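Local coordinates for Mgp-operon protein 3 (Mycoplasma pneumoniae, PDB 6RJ1), which is an immunodominant surface adhesin that probably works with its partner P1 in attaching the bacterium to sialylated sugars on host cells, at residues A180-V185 with G220-K225; Y460-I465 with V699-L704; G367-G372 with A442-I447; A583-D588 with T614-T619. One frame throughout, in Å; residues are numbered along the deposited sequence.

Interaction 1 of 4, residues A180-V185 with G220-K225; sequences ARVNGV and GFKLDK
The Phe221 ring and the Arg181 guanidinium lie side by side, their side chains pointing the same way and their planes 47° apart. What meets the ring is the arginine stem: CG approaches Phe221 CD2 obliquely at 3.6 Å, and Arg181 CB sits beside CD2 and CB of the same residue. Arg181 CG is also 3.5 Å from Lys222 O. The stem is bent at chi2 and chi3, and the guanidinium finds its partners beyond the contact: Glu167 through NH1, the carbonyl of Leu179 through NE, and the ring of Tyr662 in a cation-pi contact. Asn183 and Phe221 form a single beta bridge, a non-hydrogen-bonded antiparallel pair by which the loop 180-185 joins strand 220-222, itself paired with strand 575-577. Two backbone bonds flank the pair. Lys222 N donates to Val182 O over 2.8 Å in an almost straight bond (172°). Gly184 N donates to Gly220 O, also at 2.8 Å. On the more exposed side, the extended Lys222 chain runs alongside Val182, its CD 3.9 Å from Val182 CG1, while Lys222 CG lies near the carbonyls of Val182 and Asn183.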
loop_
_atom_site.group_PDB
_atom_site.type_symbol
_atom_site.label_atom_id
_atom_site.label_comp_id
_atom_site.label_asym_id
_atom_site.label_seq_id
_atom_site.Cartn_x
_atom_site.Cartn_y
_atom_site.Cartn_z
ATOM N N ALA A 180 -3.951 4.653 -17.362
ATOM C CA ALA A 180 -4.480 3.879 -18.494
ATOM C C ALA A 180 -3.415 3.339 -19.454
ATOM O O ALA A 180 -2.688 4.111 -20.073
ATOM C CB ALA A 180 -5.517 4.698 -19.257
ATOM N N ARG A 181 -3.349 2.009 -19.594
ATOM C CA ARG A 181 -2.418 1.297 -20.470
ATOM C C ARG A 181 -3.236 0.577 -21.541
ATOM O O ARG A 181 -4.268 -0.010 -21.212
ATOM C CB ARG A 181 -1.628 0.263 -19.635
ATOM C CG ARG A 181 -0.145 0.562 -19.372
ATOM C CD ARG A 181 0.188 1.900 -18.719
ATOM N NE ARG A 181 -0.211 2.024 -17.317
ATOM C CZ ARG A 181 0.644 2.147 -16.301
ATOM N NH1 ARG A 181 0.195 2.310 -15.067
ATOM N NH2 ARG A 181 1.952 2.113 -16.516
ATOM N N VAL A 182 -2.781 0.596 -22.812
ATOM C CA VAL A 182 -3.469 -0.081 -23.921
ATOM C C VAL A 182 -3.663 -1.571 -23.602
ATOM O O VAL A 182 -2.738 -2.233 -23.132
ATOM C CB VAL A 182 -2.812 0.172 -25.310
ATOM C CG1 VAL A 182 -3.522 -0.609 -26.417
ATOM C CG2 VAL A 182 -2.801 1.665 -25.640
ATOM N N ASN A 183 -4.899 -2.056 -23.784
ATOM C CA ASN A 183 -5.293 -3.437 -23.526
ATOM C C ASN A 183 -4.414 -4.458 -24.230
ATOM O O ASN A 183 -4.025 -4.269 -25.386
ATOM C CB ASN A 183 -6.743 -3.668 -23.956
ATOM C CG ASN A 183 -7.774 -3.502 -22.886
ATOM O OD1 ASN A 183 -7.515 -3.612 -21.677
ATOM N ND2 ASN A 183 -8.986 -3.267 -23.329
ATOM N N GLY A 184 -4.147 -5.543 -23.518
ATOM C CA GLY A 184 -3.415 -6.681 -24.036
ATOM C C GLY A 184 -4.283 -7.482 -24.989
ATOM O O GLY A 184 -5.466 -7.176 -25.181
ATOM N N VAL A 185 -3.692 -8.503 -25.601
ATOM C CA VAL A 185 -4.330 -9.395 -26.562
ATOM C C VAL A 185 -5.443 -10.250 -25.899
ATOM O O VAL A 185 -5.335 -10.553 -24.718
ATOM C CB VAL A 185 -3.200 -10.207 -27.255
ATOM C CG1 VAL A 185 -3.649 -11.580 -27.719
ATOM C CG2 VAL A 185 -2.611 -9.416 -28.414
ATOM N N GLY A 220 -4.082 -8.890 -20.393
ATOM C CA GLY A 220 -3.229 -7.941 -19.696
ATOM C C GLY A 220 -3.174 -6.560 -20.302
ATOM O O GLY A 220 -4.178 -6.053 -20.808
ATOM N N PHE A 221 -2.004 -5.923 -20.208
ATOM C CA PHE A 221 -1.806 -4.571 -20.712
ATOM C C PHE A 221 -0.426 -4.396 -21.338
ATOM O O PHE A 221 0.552 -4.982 -20.866
ATOM C CB PHE A 221 -2.094 -3.513 -19.613
ATOM C CG PHE A 221 -1.264 -3.615 -18.352
ATOM C CD1 PHE A 221 -1.661 -4.436 -17.303
ATOM C CD2 PHE A 221 -0.114 -2.851 -18.192
ATOM C CE1 PHE A 221 -0.903 -4.514 -16.121
ATOM C CE2 PHE A 221 0.642 -2.924 -17.014
ATOM C CZ PHE A 221 0.243 -3.757 -15.984
ATOM N N LYS A 222 -0.366 -3.589 -22.414
ATOM C CA LYS A 222 0.841 -3.260 -23.164
ATOM C C LYS A 222 1.856 -2.492 -22.295
ATOM O O LYS A 222 1.483 -1.560 -21.574
ATOM C CB LYS A 222 0.478 -2.458 -24.419
ATOM C CG LYS A 222 -0.265 -3.267 -25.471
ATOM C CD LYS A 222 -0.202 -2.598 -26.830
ATOM C CE LYS A 222 -0.836 -3.447 -27.910
ATOM N NZ LYS A 222 -0.893 -2.733 -29.216
ATOM N N LEU A 223 3.138 -2.908 -22.352
ATOM C CA LEU A 223 4.225 -2.292 -21.574
ATOM C C LEU A 223 5.171 -1.410 -22.413
ATOM O O LEU A 223 6.154 -0.891 -21.877
ATOM C CB LEU A 223 5.023 -3.373 -20.819
ATOM C CG LEU A 223 4.277 -4.146 -19.739
ATOM C CD1 LEU A 223 5.057 -5.356 -19.315
ATOM C CD2 LEU A 223 3.984 -3.274 -18.535
ATOM N N ASP A 224 4.863 -1.230 -23.714
ATOM C CA ASP A 224 5.663 -0.436 -24.654
ATOM C C ASP A 224 5.591 1.085 -24.435
ATOM O O ASP A 224 6.534 1.799 -24.788
ATOM C CB ASP A 224 5.285 -0.793 -26.107
ATOM C CG ASP A 224 3.861 -0.460 -26.525
ATOM O OD1 ASP A 224 2.945 -0.589 -25.676
ATOM O OD2 ASP A 224 3.659 -0.093 -27.716
ATOM N N LYS A 225 4.463 1.573 -23.892
ATOM C CA LYS A 225 4.202 2.993 -23.623
ATOM C C LYS A 225 3.747 3.175 -22.176
ATOM O O LYS A 225 3.415 2.191 -21.500
ATOM C CB LYS A 225 3.108 3.531 -24.577
ATOM C CG LYS A 225 3.534 3.609 -26.034
ATOM C CD LYS A 225 2.427 4.163 -26.921
ATOM C CE LYS A 225 2.943 4.646 -28.258
ATOM N NZ LYS A 225 3.366 3.525 -29.140
#

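Interaction 2 of 4, residues Y460-I465 with V699-L704; sequences YLNGQI and VNESEL
Leu461 has CG anti to its backbone N (chi1 -170°), whereas Leu704 has CG anti to its carbonyl carbon (chi1 -76°); the two side chains cross at about a right angle, and Leu461 CD2 meets Leu704 CD1 at 3.9 Å. Beside this apolar touch, the bent Glu701 chain carries its carboxylate to the turn, where OE2 lies 3.4 Å from Asn462 CB. Glu701 OE2 is equally close to Leu461 O, but both are acceptors and no bond forms. The Gln464 side chain slants across that of Glu701, amide and carboxylate planes 74° apart; Gln464 NE2 stands 4.1 Å from Leu704 CB, and its OE1 has a weak bond from Arg708. No hydrogen bond spans the segments, and each is held internally. Asn700 OD1 takes Ser702 OG and Glu703 N, the latter at 3.0 Å, from opposite faces of its plane. In return Asn700 N donates to the anti lone pair of Glu703 OE1, also at 3.0 Å. Leu704 also touches Val480 and Leu550, in strands of two different sheets. The arrangement is a type I' turn, Leu461 to Gln464, joining strands 457-461 and 464-468 in a beta hairpin and set against the first turn of helix 701-712, which opens with a capping box.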
loop_
_atom_site.group_PDB
_atom_site.type_symbol
_atom_site.label_atom_id
_atom_site.label_comp_id
_atom_site.label_asym_id
_atom_site.label_seq_id
_atom_site.Cartn_x
_atom_site.Cartn_y
_atom_site.Cartn_z
ATOM N N TYR A 460 7.011 -1.108 18.779
ATOM C CA TYR A 460 7.811 -1.807 19.780
ATOM C C TYR A 460 6.918 -2.794 20.521
ATOM O O TYR A 460 5.847 -2.419 20.999
ATOM C CB TYR A 460 8.490 -0.815 20.749
ATOM C CG TYR A 460 9.284 -1.480 21.853
ATOM C CD1 TYR A 460 8.659 -1.940 23.008
ATOM C CD2 TYR A 460 10.661 -1.650 21.745
ATOM C CE1 TYR A 460 9.380 -2.563 24.025
ATOM C CE2 TYR A 460 11.396 -2.270 22.758
ATOM C CZ TYR A 460 10.750 -2.718 23.900
ATOM O OH TYR A 460 11.450 -3.325 24.914
ATOM N N LEU A 461 7.370 -4.045 20.626
ATOM C CA LEU A 461 6.653 -5.107 21.325
ATOM C C LEU A 461 7.609 -6.042 22.062
ATOM O O LEU A 461 8.216 -6.924 21.446
ATOM C CB LEU A 461 5.730 -5.896 20.366
ATOM C CG LEU A 461 4.750 -6.895 21.021
ATOM C CD1 LEU A 461 3.596 -6.177 21.693
ATOM C CD2 LEU A 461 4.227 -7.904 20.009
ATOM N N ASN A 462 7.735 -5.841 23.387
ATOM C CA ASN A 462 8.543 -6.658 24.287
ATOM C C ASN A 462 9.959 -6.967 23.756
ATOM O O ASN A 462 10.271 -8.118 23.426
ATOM C CB ASN A 462 7.782 -7.948 24.657
ATOM C CG ASN A 462 6.607 -7.717 25.581
ATOM O OD1 ASN A 462 5.526 -7.269 25.170
ATOM N ND2 ASN A 462 6.800 -8.017 26.860
ATOM N N GLY A 463 10.786 -5.925 23.659
ATOM C CA GLY A 463 12.173 -6.023 23.202
ATOM C C GLY A 463 12.362 -6.206 21.710
ATOM O O GLY A 463 13.497 -6.321 21.238
ATOM N N GLN A 464 11.253 -6.236 20.962
ATOM C CA GLN A 464 11.273 -6.404 19.511
ATOM C C GLN A 464 10.753 -5.150 18.842
ATOM O O GLN A 464 9.740 -4.590 19.269
ATOM C CB GLN A 464 10.445 -7.622 19.059
ATOM C CG GLN A 464 10.886 -8.931 19.686
ATOM C CD GLN A 464 10.915 -10.021 18.667
ATOM O OE1 GLN A 464 11.876 -10.154 17.906
ATOM N NE2 GLN A 464 9.861 -10.827 18.633
ATOM N N ILE A 465 11.451 -4.714 17.794
ATOM C CA ILE A 465 11.062 -3.545 17.020
ATOM C C ILE A 465 10.697 -4.009 15.628
ATOM O O ILE A 465 11.460 -4.744 14.998
ATOM C CB ILE A 465 12.150 -2.435 17.025
ATOM C CG1 ILE A 465 12.467 -1.957 18.463
ATOM C CG2 ILE A 465 11.734 -1.257 16.151
ATOM C CD1 ILE A 465 13.745 -2.438 19.008
ATOM N N VAL A 699 -0.753 -10.346 14.744
ATOM C CA VAL A 699 0.407 -11.231 14.742
ATOM C C VAL A 699 1.054 -11.270 16.144
ATOM O O VAL A 699 1.270 -10.225 16.764
ATOM C CB VAL A 699 1.396 -10.922 13.564
ATOM C CG1 VAL A 699 1.222 -9.511 12.998
ATOM C CG2 VAL A 699 2.849 -11.207 13.908
ATOM N N ASN A 700 1.295 -12.501 16.652
ATOM C CA ASN A 700 1.895 -12.768 17.958
ATOM C C ASN A 700 3.424 -12.846 17.910
ATOM O O ASN A 700 4.000 -12.937 16.821
ATOM C CB ASN A 700 1.306 -14.042 18.577
ATOM C CG ASN A 700 1.479 -15.287 17.751
ATOM O OD1 ASN A 700 2.588 -15.780 17.532
ATOM N ND2 ASN A 700 0.375 -15.830 17.285
ATOM N N GLU A 701 4.067 -12.854 19.107
ATOM C CA GLU A 701 5.522 -12.914 19.294
ATOM C C GLU A 701 6.208 -14.072 18.565
ATOM O O GLU A 701 7.287 -13.861 18.010
ATOM C CB GLU A 701 5.906 -12.920 20.781
ATOM C CG GLU A 701 5.858 -11.545 21.429
ATOM C CD GLU A 701 7.005 -11.218 22.369
ATOM O OE1 GLU A 701 7.171 -11.935 23.384
ATOM O OE2 GLU A 701 7.731 -10.234 22.097
ATOM N N SER A 702 5.605 -15.285 18.568
ATOM C CA SER A 702 6.192 -16.442 17.886
ATOM C C SER A 702 6.157 -16.270 16.357
ATOM O O SER A 702 7.099 -16.679 15.678
ATOM C CB SER A 702 5.536 -17.746 18.334
ATOM O OG SER A 702 4.342 -18.048 17.632
ATOM N N GLU A 703 5.094 -15.625 15.828
ATOM C CA GLU A 703 4.960 -15.334 14.400
ATOM C C GLU A 703 5.995 -14.275 14.001
ATOM O O GLU A 703 6.589 -14.367 12.926
ATOM C CB GLU A 703 3.536 -14.868 14.052
ATOM C CG GLU A 703 2.491 -15.972 14.099
ATOM C CD GLU A 703 1.056 -15.521 13.894
ATOM O OE1 GLU A 703 0.593 -14.642 14.658
ATOM O OE2 GLU A 703 0.387 -16.059 12.981
ATOM N N LEU A 704 6.238 -13.301 14.893
ATOM C CA LEU A 704 7.237 -12.253 14.699
ATOM C C LEU A 704 8.645 -12.828 14.793
ATOM O O LEU A 704 9.510 -12.427 14.021
ATOM C CB LEU A 704 7.058 -11.121 15.723
ATOM C CG LEU A 704 5.903 -10.148 15.475
ATOM C CD1 LEU A 704 5.651 -9.287 16.688
ATOM C CD2 LEU A 704 6.142 -9.281 14.245
#

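Interaction 3 of 4, residues G367-G372 with A442-I447; sequences GVIVPG and ALPNVI
Leu443 CD2 and the Pro444 ring make the close part of this contact. CD2 comes up against Val370, 3.8 Å from its CG2 and about as near to CB and CG1, the two side chains crossing at a slant. The same methyl lies 3.5 Å from Ile369 O, a carbonyl that Pro444 CD also approaches. Ile369 has CG2 anti to its backbone N; CG2 meets Pro444 CG at 3.8 Å, the two side chains crossing at about a right angle. Pro371 marks the passage to the looser side. It reaches Pro444 tip to tip, CD to CD at 3.9 Å, and crosses Leu443 at about a right angle, yet it is itself partly exposed. Farther out, exposed Ala442 offers little more than its carbonyl, with O 4.5 Å from Pro371 CG. No hydrogen bond joins the segments; their cohesion is apolar. Gly367 ends helix 360-365 in a Schellman motif, and Val368 and Val370 turn back onto Leu363 of that helix. Helix 446-454 starts right after Asn445; its Gln449 accepts from Ile369 N, and His452 ND1 is hydrogen-bonded to Gly367 O. Ile369 lies against Thr448 and His452, so this loop passes from the end of helix 360-365 onto helix 446-454.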
loop_
_atom_site.group_PDB
_atom_site.type_symbol
_atom_site.label_atom_id
_atom_site.label_comp_id
_atom_site.label_asym_id
_atom_site.label_seq_id
_atom_site.Cartn_x
_atom_site.Cartn_y
_atom_site.Cartn_z
ATOM N N GLY A 367 8.804 10.490 0.182
ATOM C CA GLY A 367 9.971 9.833 0.743
ATOM C C GLY A 367 10.893 9.277 -0.320
ATOM O O GLY A 367 11.731 8.420 -0.027
ATOM N N VAL A 368 10.732 9.748 -1.564
ATOM C CA VAL A 368 11.572 9.334 -2.681
ATOM C C VAL A 368 12.764 10.296 -2.675
ATOM O O VAL A 368 12.573 11.503 -2.487
ATOM C CB VAL A 368 10.772 9.323 -4.020
ATOM C CG1 VAL A 368 11.687 9.231 -5.234
ATOM C CG2 VAL A 368 9.749 8.191 -4.041
ATOM N N ILE A 369 13.990 9.761 -2.795
ATOM C CA ILE A 369 15.211 10.579 -2.825
ATOM C C ILE A 369 15.267 11.336 -4.159
ATOM O O ILE A 369 15.479 10.725 -5.211
ATOM C CB ILE A 369 16.514 9.757 -2.550
ATOM C CG1 ILE A 369 16.453 8.999 -1.199
ATOM C CG2 ILE A 369 17.776 10.647 -2.662
ATOM C CD1 ILE A 369 17.431 7.821 -1.090
ATOM N N VAL A 370 15.024 12.651 -4.106
ATOM C CA VAL A 370 15.089 13.531 -5.272
ATOM C C VAL A 370 16.284 14.476 -5.059
ATOM O O VAL A 370 16.146 15.494 -4.370
ATOM C CB VAL A 370 13.757 14.274 -5.587
ATOM C CG1 VAL A 370 13.883 15.127 -6.847
ATOM C CG2 VAL A 370 12.597 13.292 -5.731
ATOM N N PRO A 371 17.483 14.120 -5.576
ATOM C CA PRO A 371 18.660 14.995 -5.377
ATOM C C PRO A 371 18.459 16.413 -5.915
ATOM O O PRO A 371 17.931 16.594 -7.010
ATOM C CB PRO A 371 19.796 14.244 -6.086
ATOM C CG PRO A 371 19.316 12.824 -6.187
ATOM C CD PRO A 371 17.832 12.931 -6.379
ATOM N N GLY A 372 18.849 17.396 -5.107
ATOM C CA GLY A 372 18.708 18.817 -5.412
ATOM C C GLY A 372 17.471 19.418 -4.773
ATOM O O GLY A 372 17.268 20.635 -4.829
ATOM N N ALA A 442 19.780 12.294 -12.636
ATOM C CA ALA A 442 18.822 11.191 -12.554
ATOM C C ALA A 442 18.659 10.803 -11.079
ATOM O O ALA A 442 19.587 10.992 -10.284
ATOM C CB ALA A 442 19.326 9.998 -13.349
ATOM N N LEU A 443 17.481 10.272 -10.713
ATOM C CA LEU A 443 17.189 9.839 -9.342
ATOM C C LEU A 443 18.008 8.590 -9.012
ATOM O O LEU A 443 18.324 7.844 -9.932
ATOM C CB LEU A 443 15.696 9.463 -9.198
ATOM C CG LEU A 443 14.612 10.499 -9.491
ATOM C CD1 LEU A 443 13.248 9.864 -9.405
ATOM C CD2 LEU A 443 14.672 11.660 -8.526
ATOM N N PRO A 444 18.294 8.277 -7.727
ATOM C CA PRO A 444 18.969 7.002 -7.420
ATOM C C PRO A 444 18.115 5.770 -7.789
ATOM O O PRO A 444 16.906 5.896 -7.996
ATOM C CB PRO A 444 19.190 7.079 -5.901
ATOM C CG PRO A 444 19.021 8.517 -5.550
ATOM C CD PRO A 444 18.003 9.028 -6.491
ATOM N N ASN A 445 18.757 4.581 -7.868
ATOM C CA ASN A 445 18.196 3.250 -8.199
ATOM C C ASN A 445 16.806 2.990 -7.588
ATOM O O ASN A 445 16.489 3.526 -6.524
ATOM C CB ASN A 445 19.129 2.123 -7.687
ATOM C CG ASN A 445 20.571 2.239 -8.061
ATOM O OD1 ASN A 445 21.046 1.588 -8.998
ATOM N ND2 ASN A 445 21.311 3.058 -7.324
ATOM N N VAL A 446 16.027 2.086 -8.222
ATOM C CA VAL A 446 14.734 1.629 -7.715
ATOM C C VAL A 446 14.976 0.949 -6.348
ATOM O O VAL A 446 14.239 1.208 -5.393
ATOM C CB VAL A 446 14.032 0.686 -8.731
ATOM C CG1 VAL A 446 12.836 -0.041 -8.110
ATOM C CG2 VAL A 446 13.610 1.445 -9.985
ATOM N N ILE A 447 16.060 0.138 -6.255
ATOM C CA ILE A 447 16.441 -0.590 -5.041
ATOM C C ILE A 447 16.776 0.365 -3.873
ATOM O O ILE A 447 16.424 0.063 -2.726
ATOM C CB ILE A 447 17.548 -1.654 -5.317
ATOM C CG1 ILE A 447 17.663 -2.668 -4.156
ATOM C CG2 ILE A 447 18.905 -1.046 -5.689
ATOM C CD1 ILE A 447 16.459 -3.579 -3.953
#

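Interaction 4 of 4, residues A583-D588 with T614-T619; sequences AGLDSD and TFAYVT
Leu585 overlaps the bend after strand 614-616: its CD1 lies 3.9 Å from Ala616 CB and 3.7 Å from Val618 O. Leu585 CG, anti to the carbonyl carbon (chi1 -74°), lies 3.7 Å from Thr619 O. That oxygen also takes the one hydrogen bond across the segments, from Leu585 N at 2.8 Å, nearly straight at 173°. Around it, Thr619 CG2 meets Gly584 CA at 3.9 Å, and Val618 CG1 rests against the carbonyl of Ala583. Leu585 is the second residue of a type I turn running from Gly584 to Ser587. The turn is held by Gly584 O, which Ser587 N and Ser587 OG both approach from the same face of its plane, the hydroxyl at 2.7 Å. Asp586 directs its carboxylate outside the pair, to the Ser622 hydroxyl, and Thr619 OG1 is hydrogen-bonded to Val621 O. The contact joins the loop after strand 575-577 to the end of strand 614-616 and the residues after it. Strand 614-616 pairs with 609-611 in a small antiparallel hairpin, Ser587 leans on Leu594 of helix 591-595, and Tyr617 meets the ring of Phe670 in helix 666-673.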
loop_
_atom_site.group_PDB
_atom_site.type_symbol
_atom_site.label_atom_id
_atom_site.label_comp_id
_atom_site.label_asym_id
_atom_site.label_seq_id
_atom_site.Cartn_x
_atom_site.Cartn_y
_atom_site.Cartn_z
ATOM N N ALA A 583 -16.057 -12.100 -9.248
ATOM C CA ALA A 583 -16.967 -13.237 -9.137
ATOM C C ALA A 583 -18.052 -13.134 -10.203
ATOM O O ALA A 583 -18.545 -12.037 -10.468
ATOM C CB ALA A 583 -17.602 -13.248 -7.756
ATOM N N GLY A 584 -18.397 -14.269 -10.806
ATOM C CA GLY A 584 -19.410 -14.359 -11.856
ATOM C C GLY A 584 -20.788 -13.876 -11.447
ATOM O O GLY A 584 -21.104 -13.827 -10.253
ATOM N N LEU A 585 -21.620 -13.507 -12.440
ATOM C CA LEU A 585 -22.986 -13.026 -12.211
ATOM C C LEU A 585 -23.871 -14.096 -11.568
ATOM O O LEU A 585 -24.775 -13.778 -10.795
ATOM C CB LEU A 585 -23.617 -12.533 -13.522
ATOM C CG LEU A 585 -23.117 -11.195 -14.055
ATOM C CD1 LEU A 585 -23.567 -10.981 -15.483
ATOM C CD2 LEU A 585 -23.581 -10.037 -13.192
ATOM N N ASP A 586 -23.570 -15.358 -11.871
ATOM C CA ASP A 586 -24.253 -16.565 -11.413
ATOM C C ASP A 586 -23.674 -17.143 -10.105
ATOM O O ASP A 586 -23.976 -18.291 -9.770
ATOM C CB ASP A 586 -24.198 -17.625 -12.531
ATOM C CG ASP A 586 -22.792 -18.083 -12.881
ATOM O OD1 ASP A 586 -21.893 -17.215 -13.015
ATOM O OD2 ASP A 586 -22.589 -19.298 -13.028
ATOM N N SER A 587 -22.859 -16.363 -9.365
ATOM C CA SER A 587 -22.284 -16.830 -8.101
ATOM C C SER A 587 -23.380 -17.106 -7.085
ATOM O O SER A 587 -24.414 -16.429 -7.090
ATOM C CB SER A 587 -21.340 -15.788 -7.519
ATOM O OG SER A 587 -20.235 -15.539 -8.365
ATOM N N ASP A 588 -23.144 -18.095 -6.207
ATOM C CA ASP A 588 -24.071 -18.424 -5.131
ATOM C C ASP A 588 -24.012 -17.327 -4.063
ATOM O O ASP A 588 -23.021 -16.590 -3.989
ATOM C CB ASP A 588 -23.770 -19.812 -4.541
ATOM C CG ASP A 588 -24.093 -20.957 -5.479
ATOM O OD1 ASP A 588 -25.229 -20.985 -6.023
ATOM O OD2 ASP A 588 -23.220 -21.832 -5.665
ATOM N N THR A 614 -28.753 -5.165 -22.707
ATOM C CA THR A 614 -28.269 -4.885 -21.357
ATOM C C THR A 614 -26.898 -5.522 -21.191
ATOM O O THR A 614 -26.771 -6.746 -21.238
ATOM C CB THR A 614 -29.304 -5.244 -20.251
ATOM O OG1 THR A 614 -28.635 -5.336 -18.993
ATOM C CG2 THR A 614 -30.053 -6.548 -20.504
ATOM N N PHE A 615 -25.865 -4.683 -21.035
ATOM C CA PHE A 615 -24.492 -5.144 -20.878
ATOM C C PHE A 615 -24.108 -5.393 -19.424
ATOM O O PHE A 615 -24.842 -5.023 -18.509
ATOM C CB PHE A 615 -23.493 -4.193 -21.575
ATOM C CG PHE A 615 -23.579 -2.725 -21.216
ATOM C CD1 PHE A 615 -23.018 -2.245 -20.035
ATOM C CD2 PHE A 615 -24.162 -1.814 -22.090
ATOM C CE1 PHE A 615 -23.088 -0.885 -19.709
ATOM C CE2 PHE A 615 -24.230 -0.451 -21.765
ATOM C CZ PHE A 615 -23.691 0.003 -20.577
ATOM N N ALA A 616 -22.957 -6.054 -19.228
ATOM C CA ALA A 616 -22.317 -6.372 -17.951
ATOM C C ALA A 616 -20.845 -6.622 -18.259
ATOM O O ALA A 616 -20.512 -7.105 -19.353
ATOM C CB ALA A 616 -22.942 -7.610 -17.324
ATOM N N TYR A 617 -19.960 -6.262 -17.322
ATOM C CA TYR A 617 -18.527 -6.461 -17.528
ATOM C C TYR A 617 -18.007 -7.747 -16.852
ATOM O O TYR A 617 -16.811 -8.006 -16.867
ATOM C CB TYR A 617 -17.737 -5.205 -17.126
ATOM C CG TYR A 617 -17.825 -4.104 -18.163
ATOM C CD1 TYR A 617 -17.011 -4.115 -19.292
ATOM C CD2 TYR A 617 -18.722 -3.051 -18.017
ATOM C CE1 TYR A 617 -17.082 -3.102 -20.247
ATOM C CE2 TYR A 617 -18.807 -2.033 -18.968
ATOM C CZ TYR A 617 -17.982 -2.062 -20.082
ATOM O OH TYR A 617 -18.059 -1.067 -21.030
ATOM N N VAL A 618 -18.926 -8.572 -16.323
ATOM C CA VAL A 618 -18.640 -9.843 -15.646
ATOM C C VAL A 618 -19.274 -11.010 -16.399
ATOM O O VAL A 618 -20.282 -10.830 -17.090
ATOM C CB VAL A 618 -19.076 -9.878 -14.158
ATOM C CG1 VAL A 618 -18.060 -10.626 -13.316
ATOM C CG2 VAL A 618 -19.327 -8.489 -13.589
ATOM N N THR A 619 -18.708 -12.214 -16.223
ATOM C CA THR A 619 -19.178 -13.440 -16.858
ATOM C C THR A 619 -20.554 -13.880 -16.348
ATOM O O THR A 619 -20.791 -13.866 -15.138
ATOM C CB THR A 619 -18.124 -14.557 -16.756
ATOM O OG1 THR A 619 -18.613 -15.717 -17.426
ATOM C CG2 THR A 619 -17.744 -14.907 -15.313
#

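In the fold
Interactions 2, 3 and 4 are largely buried, while interaction 1 is only partly so, with exposed lysines at its side. Backbone hydrogen bonds mark the contacts made by loops beside short strands: two in interaction 1, one in interaction 4. Interactions 2 and 3 have none; 3 is almost wholly apolar, while 2 pairs a leucine contact with the flank of a glutamate and a glutamine. Both lie near helix ends, a capped start in one and a Schellman end in the other. These two are joined in sequence, since helix 446-454 runs on into strand 457-461, yet their centres are 32 Å apart. Interaction 4 is nested in the chain loop that interaction 2 closes. Interactions 1 and 2 lie on opposite sides of the chain's centre, as do 3 and 4.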